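Local coordinates for homoserine O-acetyltransferase (Bacillus anthracis str. 'Ames Ancestor', PDB 3I1I), which probably catalyses transfer of an acetyl group from acetyl-CoA to the hydroxyl of L-homoserine, an activation step on the way to methionine, at residues A[45-50]-A[68-73]; A[173-178]-A[310-315]. One frame throughout, in Å; residues are numbered along the deposited sequence.

Contact 1. Residues A[45-50]-A[68-73]; sequences ILICHY and SGWWDG
Trp70 carries most of the joining between residues 45-50, at the C-terminal part of a central strand, and the loop residues 68-73. Its indole meets Tyr50, and the pair is edge-to-face: the ring planes stand at 79° and the centroids of the tyrosine ring and the six-membered indole ring are 5.3 Å apart. The edge belongs to Tyr50, whose CE2 comes within 3.7 Å of Trp70 CE3, offset toward the rim of the indole face. Both side chains hold CG in the crowded position between backbone N and carbonyl carbon (chi1 58° for Tyr50, 55° for Trp70), and from there they reach toward each other tip to tip.

Apolar packing makes up most of the rest. Ile47, with CG2 anti to its backbone N, sets that methyl 3.6 Å from Trp70 CH2, which the carbonyl oxygen of Cys48 also approaches, at 3.7 Å; the same methyl meets Trp71, at 4.0 Å from CE3. His49 contributes its CB, 3.5 Å from Trp70 CZ2, while the imidazole ring turns off from the indole. Within the loop, Trp70 CZ3 overlies the rim of one face of the Trp71 indole.

The polar bonds run along or out of the segments. His49 ND1 donates to Tyr50 O over 2.7 Å, with the acceptor in the imidazole plane, and NE2 bonds to Asn93 N, so both ring nitrogens fix its rotation. Trp70 NE1 and Trp71 NE1 bond to the carbonyl oxygens of Thr54 and Gly354.

The N-H bond to Thr54 O, together with the packing of Tyr50 and Ile47, would restrict rotation of the Trp70 indole, so the loop is held to the strand end by aromatic and apolar contact.

Contact 2. Residues A[173-178]-A[310-315]; sequences ERMIGV and VLMIPC
On one face of the parallel strand pair 174-178 and 310-313, Ile176, Val178, Leu311 and Ile313 stand together; Met175, Val310 and Met312, with Gly177, occupy the reverse. Ile176 and Ile313 lie side by side and point the same way, and the CD1 methyl of Ile313 is 3.8 Å from Ile176 CG2. The same CD1 also comes 4.1 Å from Val178 CG2, spanning two residues that share this face of the adjacent strand. Helix 362-370 covers this face through Val365 and Phe368.

Across the sheet both selenomethionines are bent at chi2 and chi3. Met175, its CG anti to the backbone N (chi1 -172°), curls until CE is 4.0 Å from Val310 CG2. Met312 takes another staggered position, CG anti to the carbonyl carbon, and folds SE over Gly177, 4.1 Å from its CA. Met312 SE also lies 4.0 Å from Gly177 O, so the selenium rests on the glycine's main chain. Helices 156-167 and 324-335 pack on this side.

Beneath the side chains the strands run at 11° to each other. Gly177 is gripped twice: its N donates to Leu311 O (2.9 Å), and its O receives Ile313 N. Leu311 N completes the set by donating nearly along the C=O axis of Met175. These bonds satisfy buried main-chain groups between two apolar layers, as expected in the helix-flanked core of an alpha/beta hydrolase.

Contact 1 and contact 2 belong to one mixed sheet, in which strand 150-154 lies between strands 44-48 and 174-178. Their centres are about 14 Å apart, yet side chains bring them together: Trp71 CH2 of contact 1 packs 3.9 Å from Val178 CG2 of contact 2. Tyr50, Trp70 and Trp71 also touch Pro154, at the end of the intervening strand. That strand leads into a probable nucleophile elbow at Ser155, which probably forms a Ser-His-Asp triad with His351 and Asp318, consistent with their geometry and with this fold. Tyr50 touches that group, whereas Val178 lies near it without touching, so contact 1 is the more directly adjoining of the two.

Contact 1. Residues A[45-50]-A[68-73]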
# COMPACT_ATOMS: atom_id res chain seq x y z
N ILE A 45 -12.95 -0.42 36.01
CA ILE A 45 -12.16 -0.95 34.91
C ILE A 45 -12.30 -0.01 33.73
O ILE A 45 -13.41 0.27 33.29
CB ILE A 45 -12.65 -2.35 34.50
CG1 ILE A 45 -12.53 -3.32 35.69
CG2 ILE A 45 -11.86 -2.84 33.32
CD1 ILE A 45 -12.91 -4.82 35.43
N LEU A 46 -11.19 0.50 33.23
CA LEU A 46 -11.20 1.35 32.06
C LEU A 46 -10.84 0.50 30.85
O LEU A 46 -9.85 -0.20 30.90
CB LEU A 46 -10.18 2.50 32.23
CG LEU A 46 -10.01 3.44 31.03
CD1 LEU A 46 -11.33 4.13 30.64
CD2 LEU A 46 -8.88 4.43 31.30
N ILE A 47 -11.68 0.54 29.81
CA ILE A 47 -11.50 -0.16 28.54
C ILE A 47 -11.13 0.89 27.49
O ILE A 47 -11.75 1.95 27.40
CB ILE A 47 -12.83 -0.79 28.03
CG1 ILE A 47 -13.44 -1.75 29.05
CG2 ILE A 47 -12.64 -1.55 26.70
CD1 ILE A 47 -12.62 -2.92 29.39
N CYS A 48 -10.13 0.60 26.68
CA CYS A 48 -9.68 1.52 25.64
C CYS A 48 -9.95 0.89 24.29
O CYS A 48 -9.69 -0.31 24.10
CB CYS A 48 -8.21 1.74 25.79
SG CYS A 48 -7.75 2.30 27.44
N HIS A 49 -10.41 1.70 23.34
CA HIS A 49 -10.83 1.18 22.04
C HIS A 49 -9.73 1.13 20.96
O HIS A 49 -8.72 1.81 21.06
CB HIS A 49 -12.12 1.86 21.58
CG HIS A 49 -11.95 3.17 20.89
ND1 HIS A 49 -11.38 3.29 19.64
CD2 HIS A 49 -12.39 4.41 21.22
CE1 HIS A 49 -11.43 4.56 19.26
NE2 HIS A 49 -12.06 5.25 20.19
N TYR A 50 -9.94 0.29 19.96
CA TYR A 50 -8.95 0.07 18.91
C TYR A 50 -9.18 1.03 17.73
O TYR A 50 -10.16 1.77 17.71
CB TYR A 50 -8.90 -1.41 18.44
CG TYR A 50 -10.18 -1.96 17.90
CD1 TYR A 50 -10.49 -1.87 16.55
CD2 TYR A 50 -11.12 -2.56 18.75
CE1 TYR A 50 -11.70 -2.37 16.02
CE2 TYR A 50 -12.33 -3.06 18.26
CZ TYR A 50 -12.59 -2.97 16.88
OH TYR A 50 -13.75 -3.47 16.38
N SER A 68 -24.38 -4.99 19.01
CA SER A 68 -23.89 -4.54 20.29
C SER A 68 -22.45 -4.05 20.15
O SER A 68 -21.84 -4.18 19.13
CB SER A 68 -23.89 -5.69 21.27
OG SER A 68 -25.15 -6.30 21.28
N GLY A 69 -21.93 -3.49 21.22
CA GLY A 69 -20.60 -2.93 21.23
C GLY A 69 -19.51 -3.95 21.00
O GLY A 69 -19.71 -5.13 21.17
N TRP A 70 -18.34 -3.46 20.67
CA TRP A 70 -17.31 -4.29 20.04
C TRP A 70 -16.66 -5.38 20.93
O TRP A 70 -16.01 -6.30 20.43
CB TRP A 70 -16.28 -3.39 19.38
CG TRP A 70 -15.69 -2.38 20.26
CD1 TRP A 70 -16.05 -1.08 20.36
CD2 TRP A 70 -14.64 -2.60 21.21
NE1 TRP A 70 -15.27 -0.46 21.31
CE2 TRP A 70 -14.39 -1.36 21.84
CE3 TRP A 70 -13.86 -3.70 21.56
CZ2 TRP A 70 -13.39 -1.19 22.83
CZ3 TRP A 70 -12.84 -3.54 22.54
CH2 TRP A 70 -12.64 -2.29 23.17
N TRP A 71 -16.83 -5.29 22.25
CA TRP A 71 -16.35 -6.33 23.19
C TRP A 71 -17.50 -6.83 24.06
O TRP A 71 -17.30 -7.25 25.21
CB TRP A 71 -15.19 -5.80 24.05
CG TRP A 71 -13.84 -6.43 23.82
CD1 TRP A 71 -13.50 -7.29 22.82
CD2 TRP A 71 -12.64 -6.22 24.58
NE1 TRP A 71 -12.17 -7.65 22.92
CE2 TRP A 71 -11.62 -7.00 23.99
CE3 TRP A 71 -12.33 -5.44 25.71
CZ2 TRP A 71 -10.32 -7.04 24.48
CZ3 TRP A 71 -11.03 -5.48 26.21
CH2 TRP A 71 -10.04 -6.28 25.60
N ASP A 72 -18.70 -6.84 23.48
CA ASP A 72 -19.91 -7.18 24.24
C ASP A 72 -19.84 -8.55 24.87
O ASP A 72 -20.31 -8.74 25.99
CB ASP A 72 -21.17 -7.08 23.38
CG ASP A 72 -22.44 -7.20 24.21
OD1 ASP A 72 -22.82 -6.20 24.91
OD2 ASP A 72 -23.05 -8.29 24.20
N GLY A 73 -19.24 -9.50 24.17
CA GLY A 73 -19.09 -10.84 24.70
C GLY A 73 -18.29 -10.95 25.98
O GLY A 73 -18.45 -11.93 26.71

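Contact 2. Residues A[173-178]-A[310-315]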
# COMPACT_ATOMS: atom_id res chain seq x y z
N GLU A 173 -3.92 -0.95 39.11
CA GLU A 173 -3.68 -2.20 39.80
C GLU A 173 -3.29 -3.33 38.86
O GLU A 173 -2.46 -4.19 39.22
CB GLU A 173 -4.91 -2.61 40.60
CG GLU A 173 -5.21 -1.60 41.68
CD GLU A 173 -6.37 -1.99 42.58
OE1 GLU A 173 -6.85 -3.15 42.54
OE2 GLU A 173 -6.79 -1.11 43.34
N ARG A 174 -3.90 -3.30 37.68
CA ARG A 174 -3.81 -4.37 36.72
C ARG A 174 -3.87 -3.80 35.34
O ARG A 174 -4.68 -2.94 35.06
CB ARG A 174 -4.96 -5.32 36.89
CG ARG A 174 -5.02 -5.99 38.22
CD ARG A 174 -6.27 -6.87 38.37
NE ARG A 174 -6.44 -7.31 39.74
CZ ARG A 174 -6.81 -6.51 40.74
NH1 ARG A 174 -7.10 -5.22 40.56
NH2 ARG A 174 -6.89 -7.01 41.97
N MSE A 175 -3.04 -4.32 34.45
CA MSE A 175 -3.12 -3.92 33.04
C MSE A 175 -3.23 -5.17 32.16
O MSE A 175 -2.49 -6.11 32.34
CB MSE A 175 -1.93 -3.09 32.66
CG MSE A 175 -2.04 -2.48 31.28
SE MSE A 175 -1.20 -3.62 29.93
CE MSE A 175 0.64 -3.22 30.43
N ILE A 176 -4.19 -5.20 31.24
CA ILE A 176 -4.33 -6.34 30.34
C ILE A 176 -4.22 -5.78 28.93
O ILE A 176 -5.02 -4.94 28.53
CB ILE A 176 -5.68 -7.05 30.47
CG1 ILE A 176 -5.94 -7.52 31.91
CG2 ILE A 176 -5.75 -8.24 29.50
CD1 ILE A 176 -7.23 -8.34 32.11
N GLY A 177 -3.22 -6.23 28.21
CA GLY A 177 -2.95 -5.73 26.89
C GLY A 177 -3.19 -6.86 25.90
O GLY A 177 -2.39 -7.84 25.84
N VAL A 178 -4.26 -6.73 25.12
CA VAL A 178 -4.65 -7.75 24.15
C VAL A 178 -4.19 -7.39 22.73
O VAL A 178 -4.32 -6.23 22.29
CB VAL A 178 -6.18 -7.96 24.18
CG1 VAL A 178 -6.58 -9.16 23.27
CG2 VAL A 178 -6.65 -8.17 25.61
N VAL A 310 0.68 -7.35 35.39
CA VAL A 310 0.54 -7.21 33.93
C VAL A 310 0.23 -8.54 33.24
O VAL A 310 0.88 -9.55 33.52
CB VAL A 310 1.84 -6.60 33.29
CG1 VAL A 310 1.88 -6.81 31.75
CG2 VAL A 310 1.97 -5.10 33.67
N LEU A 311 -0.80 -8.53 32.37
CA LEU A 311 -1.19 -9.69 31.54
C LEU A 311 -1.20 -9.29 30.06
O LEU A 311 -1.94 -8.39 29.66
CB LEU A 311 -2.58 -10.21 31.94
CG LEU A 311 -3.13 -11.43 31.13
CD1 LEU A 311 -2.17 -12.70 31.20
CD2 LEU A 311 -4.53 -11.81 31.55
N MSE A 312 -0.35 -9.92 29.26
CA MSE A 312 -0.32 -9.70 27.80
C MSE A 312 -0.96 -10.93 27.10
O MSE A 312 -0.62 -12.10 27.40
CB MSE A 312 1.11 -9.48 27.30
CG MSE A 312 1.92 -8.31 27.90
SE MSE A 312 1.03 -6.61 27.60
CE MSE A 312 1.58 -6.45 25.73
N ILE A 313 -1.89 -10.65 26.18
CA ILE A 313 -2.63 -11.68 25.45
C ILE A 313 -2.44 -11.47 23.95
O ILE A 313 -3.24 -10.81 23.30
CB ILE A 313 -4.11 -11.65 25.80
CG1 ILE A 313 -4.31 -11.75 27.32
CG2 ILE A 313 -4.88 -12.80 25.10
CD1 ILE A 313 -5.84 -11.58 27.74
N PRO A 314 -1.32 -11.97 23.41
CA PRO A 314 -1.10 -11.91 21.97
C PRO A 314 -1.70 -13.14 21.26
O PRO A 314 -2.02 -14.16 21.88
CB PRO A 314 0.41 -11.96 21.87
CG PRO A 314 0.81 -12.84 22.95
CD PRO A 314 -0.14 -12.52 24.09
N CYS A 315 -1.82 -13.02 19.95
CA CYS A 315 -2.19 -14.10 19.12
C CYS A 315 -1.00 -14.47 18.27
O CYS A 315 -0.46 -13.64 17.54
CB CYS A 315 -3.34 -13.69 18.19
SG CYS A 315 -3.89 -15.15 17.21